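Local coordinates for protein 2,3-dimethylmalate lyase (Aspergillus niger, PDB 3FA4) that belongs to the phosphoenolpyruvate phosphomutase family of TIM-barrel proteins and holds a magnesium ion, at residues S8-L13 with Q146-I151; E102-S105 with A111-I114. All coordinates share one frame; numbering follows the deposited sequence.

Contact 1 of 2, residues S8-L13 with Q146-I151; sequences SLRRAL and QARQRI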
ATOM      1  N   SER B   8     -25.948   0.423  11.874  1.00 38.66           N
ATOM      2  CA  SER B   8     -26.533   1.202  12.963  1.00 38.31           C
ATOM      3  C   SER B   8     -26.755   2.682  12.490  1.00 37.46           C
ATOM      4  O   SER B   8     -27.746   3.290  12.816  1.00 37.35           O
ATOM      5  CB  SER B   8     -25.719   1.010  14.244  1.00 37.58           C
ATOM      6  OG  SER B   8     -24.423   1.527  14.112  1.00 39.62           O
ATOM      7  N   LEU B   9     -25.864   3.226  11.666  1.00 37.75           N
ATOM      8  CA  LEU B   9     -26.112   4.512  10.948  1.00 38.31           C
ATOM      9  C   LEU B   9     -27.408   4.482  10.159  1.00 39.14           C
ATOM     10  O   LEU B   9     -28.251   5.369  10.303  1.00 40.82           O
ATOM     11  CB  LEU B   9     -24.962   4.909  10.008  1.00 37.13           C
ATOM     12  CG  LEU B   9     -25.027   6.353   9.492  1.00 36.65           C
ATOM     13  CD1 LEU B   9     -25.120   7.399  10.622  1.00 36.24           C
ATOM     14  CD2 LEU B   9     -23.836   6.714   8.501  1.00 37.05           C
ATOM     15  N   ARG B  10     -27.579   3.455   9.340  1.00 40.08           N
ATOM     16  CA  ARG B  10     -28.775   3.289   8.503  1.00 40.98           C
ATOM     17  C   ARG B  10     -30.011   3.324   9.367  1.00 41.82           C
ATOM     18  O   ARG B  10     -30.971   3.977   9.062  1.00 43.09           O
ATOM     19  CB  ARG B  10     -28.686   1.938   7.768  1.00 39.51           C
ATOM     20  CG  ARG B  10     -29.614   1.831   6.654  1.00 40.62           C
ATOM     21  CD  ARG B  10     -29.100   0.950   5.523  1.00 40.18           C
ATOM     22  NE  ARG B  10     -29.482   1.541   4.264  1.00 35.87           N
ATOM     23  CZ  ARG B  10     -28.625   2.029   3.394  1.00 36.13           C
ATOM     24  NH1 ARG B  10     -27.358   2.025   3.599  1.00 35.70           N
ATOM     25  NH2 ARG B  10     -29.040   2.530   2.301  1.00 41.51           N
ATOM     26  N   ARG B  11     -29.976   2.570  10.455  1.00 43.65           N
ATOM     27  CA  ARG B  11     -31.064   2.409  11.373  1.00 43.72           C
ATOM     28  C   ARG B  11     -31.364   3.742  12.076  1.00 43.24           C
ATOM     29  O   ARG B  11     -32.513   4.049  12.301  1.00 44.36           O
ATOM     30  CB  ARG B  11     -30.726   1.292  12.377  1.00 44.02           C
ATOM     31  CG  ARG B  11     -31.797   1.128  13.466  1.00 44.07           C
ATOM     32  CD  ARG B  11     -31.650  -0.147  14.325  1.00 46.13           C
ATOM     33  NE  ARG B  11     -32.570  -0.119  15.508  1.00 50.11           N
ATOM     34  CZ  ARG B  11     -33.766  -0.730  15.601  1.00 53.17           C
ATOM     35  NH1 ARG B  11     -34.238  -1.456  14.571  1.00 54.60           N
ATOM     36  NH2 ARG B  11     -34.500  -0.648  16.739  1.00 53.92           N
ATOM     37  N   ALA B  12     -30.337   4.535  12.403  1.00 42.40           N
ATOM     38  CA  ALA B  12     -30.523   5.841  13.063  1.00 40.08           C
ATOM     39  C   ALA B  12     -31.146   6.831  12.081  1.00 39.37           C
ATOM     40  O   ALA B  12     -31.902   7.687  12.485  1.00 37.69           O
ATOM     41  CB  ALA B  12     -29.179   6.362  13.550  1.00 39.06           C
ATOM     42  N   LEU B  13     -30.805   6.706  10.786  1.00 38.36           N
ATOM     43  CA  LEU B  13     -31.340   7.580   9.709  1.00 37.58           C
ATOM     44  C   LEU B  13     -32.786   7.298   9.406  1.00 38.26           C
ATOM     45  O   LEU B  13     -33.510   8.194   8.974  1.00 38.92           O
ATOM     46  CB  LEU B  13     -30.540   7.463   8.378  1.00 36.79           C
ATOM     47  CG  LEU B  13     -29.124   8.101   8.339  1.00 34.07           C
ATOM     48  CD1 LEU B  13     -28.480   7.899   7.083  1.00 35.22           C
ATOM     49  CD2 LEU B  13     -29.159   9.598   8.608  1.00 34.38           C
ATOM     50  N   GLN B 146     -26.047  -0.147  -6.731  1.00 35.39           N
ATOM     51  CA  GLN B 146     -26.100  -1.514  -7.195  1.00 34.81           C
ATOM     52  C   GLN B 146     -24.946  -2.369  -6.671  1.00 34.47           C
ATOM     53  O   GLN B 146     -25.108  -3.580  -6.429  1.00 34.77           O
ATOM     54  CB  GLN B 146     -26.147  -1.562  -8.710  1.00 35.84           C
ATOM     55  CG  GLN B 146     -27.428  -0.928  -9.315  1.00 36.00           C
ATOM     56  CD  GLN B 146     -27.296  -0.778 -10.825  1.00 36.60           C
ATOM     57  OE1 GLN B 146     -26.198  -0.927 -11.363  1.00 38.93           O
ATOM     58  NE2 GLN B 146     -28.380  -0.472 -11.495  1.00 30.02           N
ATOM     59  N   ALA B 147     -23.796  -1.747  -6.470  1.00 33.07           N
ATOM     60  CA  ALA B 147     -22.623  -2.438  -5.941  1.00 32.64           C
ATOM     61  C   ALA B 147     -22.847  -2.936  -4.545  1.00 33.51           C
ATOM     62  O   ALA B 147     -22.529  -4.058  -4.297  1.00 34.60           O
ATOM     63  CB  ALA B 147     -21.370  -1.525  -5.984  1.00 32.03           C
ATOM     64  N   ARG B 148     -23.351  -2.092  -3.636  1.00 33.67           N
ATOM     65  CA  ARG B 148     -23.568  -2.458  -2.240  1.00 34.13           C
ATOM     66  C   ARG B 148     -24.705  -3.424  -2.165  1.00 34.24           C
ATOM     67  O   ARG B 148     -24.710  -4.313  -1.353  1.00 34.69           O
ATOM     68  CB  ARG B 148     -23.836  -1.225  -1.361  1.00 33.33           C
ATOM     69  CG  ARG B 148     -25.277  -0.748  -1.400  1.00 33.46           C
ATOM     70  CD  ARG B 148     -25.520   0.509  -0.518  1.00 32.75           C
ATOM     71  NE  ARG B 148     -26.907   0.961  -0.615  1.00 36.18           N
ATOM     72  CZ  ARG B 148     -27.931   0.435   0.064  1.00 35.36           C
ATOM     73  NH1 ARG B 148     -27.736  -0.561   0.909  1.00 36.34           N
ATOM     74  NH2 ARG B 148     -29.152   0.918  -0.091  1.00 33.80           N
ATOM     75  N   GLN B 149     -25.691  -3.247  -3.023  1.00 36.22           N
ATOM     76  CA  GLN B 149     -26.754  -4.256  -3.238  1.00 37.70           C
ATOM     77  C   GLN B 149     -26.257  -5.688  -3.621  1.00 36.95           C
ATOM     78  O   GLN B 149     -26.751  -6.703  -3.134  1.00 36.16           O
ATOM     79  CB  GLN B 149     -27.765  -3.730  -4.286  1.00 37.81           C
ATOM     80  CG  GLN B 149     -28.926  -2.861  -3.634  1.00 43.16           C
ATOM     81  CD  GLN B 149     -29.859  -2.062  -4.614  1.00 41.21           C
ATOM     82  OE1 GLN B 149     -29.753  -2.114  -5.860  1.00 45.61           O
ATOM     83  NE2 GLN B 149     -30.760  -1.311  -4.021  1.00 40.55           N
ATOM     84  N   ARG B 150     -25.293  -5.790  -4.514  1.00 36.80           N
ATOM     85  CA  ARG B 150     -24.695  -7.063  -4.862  1.00 36.54           C
ATOM     86  C   ARG B 150     -24.110  -7.787  -3.672  1.00 36.83           C
ATOM     87  O   ARG B 150     -24.240  -8.972  -3.540  1.00 37.40           O
ATOM     88  CB  ARG B 150     -23.596  -6.857  -5.877  1.00 37.41           C
ATOM     89  CG  ARG B 150     -23.939  -7.134  -7.284  1.00 37.19           C
ATOM     90  CD  ARG B 150     -22.839  -6.688  -8.189  1.00 41.69           C
ATOM     91  NE  ARG B 150     -23.318  -5.747  -9.170  1.00 41.25           N
ATOM     92  CZ  ARG B 150     -22.707  -4.651  -9.551  1.00 40.55           C
ATOM     93  NH1 ARG B 150     -21.544  -4.309  -9.071  1.00 36.34           N
ATOM     94  NH2 ARG B 150     -23.276  -3.913 -10.464  1.00 43.59           N
ATOM     95  N   ILE B 151     -23.435  -7.053  -2.813  1.00 36.64           N
ATOM     96  CA  ILE B 151     -22.695  -7.661  -1.672  1.00 35.08           C
ATOM     97  C   ILE B 151     -23.423  -7.614  -0.332  1.00 35.42           C
ATOM     98  O   ILE B 151     -22.855  -8.049   0.674  1.00 36.15           O
ATOM     99  CB  ILE B 151     -21.235  -7.148  -1.560  1.00 34.62           C
ATOM    100  CG1 ILE B 151     -21.220  -5.620  -1.345  1.00 35.69           C
ATOM    101  CG2 ILE B 151     -20.437  -7.639  -2.794  1.00 33.70           C
ATOM    102  CD1 ILE B 151     -20.007  -4.979  -0.741  1.00 33.47           C
TER
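The guanidinium groups of Arg-10 and Arg-148 lie flat on each other, their centres 3.8 Å apart and their planes 26° from parallel. The overlap is offset, and each group uses one face: Arg-10 CZ sits 3.4 Å above the plane of Arg-148. The tightest approach is Arg-10 NH2 to Arg-148 NH2 at 2.9 Å, two donors and so not a hydrogen bond. Coming from the opposite direction to Arg-10, Arg-148 leaves between its backbone N and carbonyl carbon (chi1 82°) and runs straight from CG to NE, whereas Arg-10 bends at chi2 and chi3. Asp-185 probably offsets the like charges: its OD1 forms a salt bridge with Arg-10 NH2 and a weak, long ion pair with Arg-148 NH2. Asp-154 O and Ser-153 O accept hydrogen bonds from Arg-10 NH1 and Arg-148 NH1.

Away from the stack the contact is loose. Both arginines are partly exposed, only 90 Å² is buried in all, and even the nearest CA atoms, those of Arg-10 and Arg-148, are 13.2 Å apart. Helix 5-13 thus faces helix 134-151 across the start of strand 156-161, where Arg-10 touches Val-156 and Arg-148 touches Val-157.

Contact 2 of 2, residues E102-S105 with A111-I114; sequences EQYS and AFHI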
ATOM      1  N   GLU B 102     -17.416  -1.521  -2.598  1.00 34.42           N
ATOM      2  CA  GLU B 102     -17.120  -2.845  -2.058  1.00 34.41           C
ATOM      3  C   GLU B 102     -15.973  -2.833  -0.998  1.00 34.45           C
ATOM      4  O   GLU B 102     -16.107  -3.455   0.084  1.00 35.06           O
ATOM      5  CB  GLU B 102     -16.774  -3.818  -3.215  1.00 33.44           C
ATOM      6  CG  GLU B 102     -17.903  -4.129  -4.107  1.00 33.33           C
ATOM      7  CD  GLU B 102     -17.489  -4.485  -5.540  1.00 35.88           C
ATOM      8  OE1 GLU B 102     -16.267  -4.571  -5.887  1.00 37.66           O
ATOM      9  OE2 GLU B 102     -18.423  -4.692  -6.346  1.00 36.71           O
ATOM     10  N   GLN B 103     -14.856  -2.191  -1.363  1.00 33.32           N
ATOM     11  CA  GLN B 103     -13.724  -1.919  -0.502  1.00 33.36           C
ATOM     12  C   GLN B 103     -14.031  -1.053   0.734  1.00 34.23           C
ATOM     13  O   GLN B 103     -13.637  -1.404   1.829  1.00 35.81           O
ATOM     14  CB  GLN B 103     -12.619  -1.271  -1.323  1.00 32.18           C
ATOM     15  CG  GLN B 103     -11.985  -2.222  -2.261  1.00 33.33           C
ATOM     16  CD  GLN B 103     -10.776  -1.685  -2.882  1.00 35.97           C
ATOM     17  OE1 GLN B 103     -10.105  -0.859  -2.274  1.00 39.20           O
ATOM     18  NE2 GLN B 103     -10.428  -2.171  -4.088  1.00 33.71           N
ATOM     19  N   TYR B 104     -14.706   0.074   0.582  1.00 34.17           N
ATOM     20  CA  TYR B 104     -15.254   0.810   1.746  1.00 34.11           C
ATOM     21  C   TYR B 104     -16.164  -0.043   2.627  1.00 33.92           C
ATOM     22  O   TYR B 104     -16.073   0.017   3.840  1.00 34.79           O
ATOM     23  CB  TYR B 104     -16.034   2.057   1.288  1.00 34.07           C
ATOM     24  CG  TYR B 104     -15.198   3.342   1.082  1.00 34.09           C
ATOM     25  CD1 TYR B 104     -13.962   3.302   0.482  1.00 35.11           C
ATOM     26  CD2 TYR B 104     -15.703   4.612   1.480  1.00 33.68           C
ATOM     27  CE1 TYR B 104     -13.220   4.489   0.271  1.00 32.81           C
ATOM     28  CE2 TYR B 104     -14.970   5.791   1.285  1.00 32.06           C
ATOM     29  CZ  TYR B 104     -13.735   5.694   0.684  1.00 31.91           C
ATOM     30  OH  TYR B 104     -13.016   6.809   0.498  1.00 32.02           O
ATOM     31  N   SER B 105     -17.055  -0.825   2.037  1.00 34.08           N
ATOM     32  CA  SER B 105     -17.918  -1.700   2.809  1.00 35.07           C
ATOM     33  C   SER B 105     -17.157  -2.727   3.627  1.00 34.77           C
ATOM     34  O   SER B 105     -17.338  -2.766   4.835  1.00 34.33           O
ATOM     35  CB  SER B 105     -18.898  -2.405   1.883  1.00 36.05           C
ATOM     36  OG  SER B 105     -19.556  -1.396   1.150  1.00 40.14           O
ATOM     37  N   ALA B 111     -20.723   5.302   5.811  1.00 31.43           N
ATOM     38  CA  ALA B 111     -21.325   6.082   4.759  1.00 32.96           C
ATOM     39  C   ALA B 111     -20.172   6.702   3.971  1.00 33.22           C
ATOM     40  O   ALA B 111     -19.109   6.833   4.513  1.00 34.40           O
ATOM     41  CB  ALA B 111     -22.191   7.189   5.363  1.00 32.26           C
ATOM     42  N   PHE B 112     -20.368   7.067   2.710  1.00 33.73           N
ATOM     43  CA  PHE B 112     -19.323   7.827   1.969  1.00 33.81           C
ATOM     44  C   PHE B 112     -20.029   8.789   1.067  1.00 33.62           C
ATOM     45  O   PHE B 112     -21.104   8.480   0.588  1.00 32.27           O
ATOM     46  CB  PHE B 112     -18.409   6.908   1.111  1.00 35.64           C
ATOM     47  CG  PHE B 112     -19.139   6.009   0.148  1.00 36.69           C
ATOM     48  CD1 PHE B 112     -19.397   6.416  -1.149  1.00 42.16           C
ATOM     49  CD2 PHE B 112     -19.529   4.744   0.519  1.00 38.54           C
ATOM     50  CE1 PHE B 112     -20.032   5.562  -2.062  1.00 41.07           C
ATOM     51  CE2 PHE B 112     -20.191   3.896  -0.366  1.00 43.36           C
ATOM     52  CZ  PHE B 112     -20.435   4.304  -1.664  1.00 41.49           C
ATOM     53  N   HIS B 113     -19.499   9.976   0.848  1.00 32.80           N
ATOM     54  CA  HIS B 113     -20.155  10.764  -0.211  1.00 35.37           C
ATOM     55  C   HIS B 113     -19.498  10.695  -1.597  1.00 35.70           C
ATOM     56  O   HIS B 113     -18.315  10.615  -1.676  1.00 36.38           O
ATOM     57  CB  HIS B 113     -20.463  12.234   0.178  1.00 35.13           C
ATOM     58  CG  HIS B 113     -19.323  12.971   0.797  1.00 35.82           C
ATOM     59  ND1 HIS B 113     -18.283  13.525   0.052  1.00 35.68           N
ATOM     60  CD2 HIS B 113     -19.070  13.286   2.093  1.00 32.97           C
ATOM     61  CE1 HIS B 113     -17.427  14.124   0.869  1.00 31.31           C
ATOM     62  NE2 HIS B 113     -17.880  13.999   2.112  1.00 36.76           N
ATOM     63  N   ILE B 114     -20.313  10.800  -2.650  1.00 37.24           N
ATOM     64  CA  ILE B 114     -19.869  10.838  -4.079  1.00 37.22           C
ATOM     65  C   ILE B 114     -20.463  12.069  -4.800  1.00 36.77           C
ATOM     66  O   ILE B 114     -21.652  12.332  -4.675  1.00 35.73           O
ATOM     67  CB  ILE B 114     -20.230   9.490  -4.806  1.00 38.12           C
ATOM     68  CG1 ILE B 114     -19.036   8.556  -4.725  1.00 38.42           C
ATOM     69  CG2 ILE B 114     -20.594   9.676  -6.297  1.00 34.40           C
ATOM     70  CD1 ILE B 114     -19.353   7.309  -5.191  1.00 41.87           C
TER
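Apolar contact between Tyr-104 and Phe-112 joins helix 94-107 to strand 111-114. The CD2-CE2 bond of the tyrosine does the touching: both atoms lie 3.6 Å from the CB of Phe-112, so the phenylalanine is met mainly at the root of its side chain. The ring of Phe-112 is approached less closely, with Tyr-104 CD2 at 3.9 Å from Phe-112 CG.

As an aromatic pair the two are oblique, with centroids 5.6 Å apart and planes at 81°. The first torsion of Phe-112 (chi1 54°) sets CG between the backbone N and the carbonyl carbon, which turns its ring to lie obliquely to that of Tyr-104.

No hydrogen bond crosses between the segments. The polar end of the tyrosine reaches the neighbouring strand 83-86, where OH is hydrogen-bonded to the backbone O of Asp-86, a residue of the magnesium site.

Both residues are buried, where barrel strand meets covering helix. Phe-112 points toward that helix, while the CB atoms of Ala-111 and His-113 point away from it. Strand 111-114 lies between the parallel strands 83-86 and 156-161, and the contact packs together the last two elements of the beta-alpha-beta unit 83-86, 94-107, 111-114.

Overall arrangement
Contact 2 is nested in the chain within the loop closed by contact 1, and their centres are 10 Å apart. Two sets of apolar contacts join them. Leu-9 CD2 meets Ala-111 CB at 3.6 Å, placing helix 5-13 against the beginning of strand 111-114, and Ile-151 CD1 lies 3.8 Å from both Glu-102 CA and Ser-105 CB, packing Ile-151 of helix 134-151 on helix 94-107. Contact 2 is buried, its centre about 10 Å from the centre of the chain, whereas contact 1 is at the surface, its centre about 16 Å from that point. The side chain of Tyr-104 in contact 2 is about 9 Å from the magnesium ion, held by Asp-86 and Asp-88.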